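Alpha/beta hydrolase fold protein (PDB 4Y7D) is probably a hydrolase of the alpha/beta-hydrolase superfamily. Local coordinates at residues E234-I238 against A261-I265. Numbering follows the deposited sequence.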
loop_
_atom_site.group_PDB
_atom_site.type_symbol
_atom_site.label_atom_id
_atom_site.label_comp_id
_atom_site.label_asym_id
_atom_site.label_seq_id
_atom_site.Cartn_x
_atom_site.Cartn_y
_atom_site.Cartn_z
ATOM N N GLU A 234 12.925 7.649 11.288
ATOM C CA GLU A 234 12.948 9.058 11.663
ATOM C C GLU A 234 11.653 9.778 11.321
ATOM O O GLU A 234 11.659 10.898 10.759
ATOM C CB GLU A 234 14.122 9.767 11.011
ATOM C CG GLU A 234 15.480 9.065 11.187
ATOM C CD GLU A 234 16.608 9.916 10.603
ATOM O OE1 GLU A 234 16.590 10.278 9.413
ATOM O OE2 GLU A 234 17.495 10.254 11.399
ATOM N N LEU A 235 10.531 9.150 11.670
ATOM C CA LEU A 235 9.243 9.771 11.406
ATOM C C LEU A 235 9.081 11.099 12.125
ATOM O O LEU A 235 8.298 11.947 11.708
ATOM C CB LEU A 235 8.131 8.819 11.816
ATOM C CG LEU A 235 7.652 7.833 10.751
ATOM C CD1 LEU A 235 8.720 6.863 10.336
ATOM C CD2 LEU A 235 6.454 7.070 11.288
ATOM N N ASP A 236 9.804 11.339 13.189
ATOM C CA ASP A 236 9.677 12.600 13.918
ATOM C C ASP A 236 10.137 13.793 13.100
ATOM O O ASP A 236 9.822 14.924 13.439
ATOM C CB ASP A 236 10.453 12.520 15.231
ATOM C CG ASP A 236 11.905 12.123 15.030
ATOM O OD1 ASP A 236 12.196 10.964 14.697
ATOM O OD2 ASP A 236 12.771 12.997 15.191
ATOM N N ARG A 237 10.869 13.543 12.016
ATOM C CA ARG A 237 11.298 14.611 11.103
ATOM C C ARG A 237 10.161 15.092 10.178
ATOM O O ARG A 237 10.268 16.152 9.535
ATOM C CB ARG A 237 12.463 14.132 10.222
ATOM C CG ARG A 237 13.752 13.835 10.984
ATOM C CD ARG A 237 14.798 13.210 10.072
ATOM N NE ARG A 237 15.273 14.128 9.020
ATOM C CZ ARG A 237 16.142 13.817 8.044
ATOM N NH1 ARG A 237 16.678 12.608 7.936
ATOM N NH2 ARG A 237 16.478 14.734 7.149
ATOM N N ILE A 238 9.098 14.319 10.081
ATOM C CA ILE A 238 8.022 14.599 9.103
ATOM C C ILE A 238 7.191 15.792 9.507
ATOM O O ILE A 238 6.704 15.849 10.647
ATOM C CB ILE A 238 7.146 13.336 8.881
ATOM C CG1 ILE A 238 7.988 12.213 8.291
ATOM C CG2 ILE A 238 5.901 13.628 8.046
ATOM C CD1 ILE A 238 7.220 10.896 8.204
ATOM N N ALA A 261 3.464 5.637 14.700
ATOM C CA ALA A 261 3.647 6.605 13.629
ATOM C C ALA A 261 2.956 7.915 13.989
ATOM O O ALA A 261 3.581 8.969 13.869
ATOM C CB ALA A 261 3.150 6.047 12.306
ATOM N N ALA A 262 1.711 7.844 14.485
ATOM C CA ALA A 262 0.990 9.043 14.854
ATOM C C ALA A 262 1.673 9.793 16.001
ATOM O O ALA A 262 1.690 11.033 16.015
ATOM C CB ALA A 262 -0.450 8.744 15.162
ATOM N N ALA A 263 2.304 9.046 16.927
ATOM C CA ALA A 263 2.989 9.647 18.057
ATOM C C ALA A 263 4.245 10.337 17.624
ATOM O O ALA A 263 4.694 11.261 18.284
ATOM C CB ALA A 263 3.276 8.580 19.118
ATOM N N GLN A 264 4.842 9.892 16.522
ATOM C CA GLN A 264 6.088 10.503 16.029
ATOM C C GLN A 264 5.840 11.750 15.184
ATOM O O GLN A 264 6.679 12.647 15.156
ATOM C CB GLN A 264 6.904 9.557 15.153
ATOM C CG GLN A 264 7.320 8.252 15.820
ATOM C CD GLN A 264 7.792 8.468 17.243
ATOM O OE1 GLN A 264 8.843 9.060 17.474
ATOM N NE2 GLN A 264 6.970 8.040 18.213
ATOM N N ILE A 265 4.753 11.744 14.424
ATOM C CA ILE A 265 4.518 12.793 13.415
ATOM C C ILE A 265 3.645 13.870 14.028
ATOM O O ILE A 265 2.447 13.694 14.217
ATOM C CB ILE A 265 3.871 12.218 12.148
ATOM C CG1 ILE A 265 4.829 11.169 11.538
ATOM C CG2 ILE A 265 3.657 13.340 11.132
ATOM C CD1 ILE A 265 4.234 10.363 10.394
HETATM O O HOH W 1 10.937 8.582 15.608
#
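Leu235 lies across the last turn of helix 255-264 and the residue after it: its CD2 is 3.6 Å from Ala261 CB, and its CB is 3.6 Å from Gln264 CB and 4.1 Å from Ile265 CG1. Ile238 CD1 also meets Ile265 CD1 at 3.7 Å; Tyr114 of helix 110-119 packs on Leu235, Ile238 and Ala261. The backbones come nearest at Asp236 and Gln264, where Asp236 CA sits 3.2 Å from Gln264 O in a CA-H...O contact. A water O lies 2.8 Å from Asp236 OD1 and 2.8 Å from Gln264 OE1 and donates to both. Arg237 faces away, its NH1 bridged to Glu234 OE1 at 2.8 Å; that carboxylate also pairs with Arg115. The contact thus joins the loop leading into strand 242-247 to the helix of the following beta-alpha-beta crossover, which ends in edge strand 269-273. With no direct hydrogen bond between the segments, they are held by buried aliphatic packing, with polar links limited to the CA-H...O contact and one water bridge.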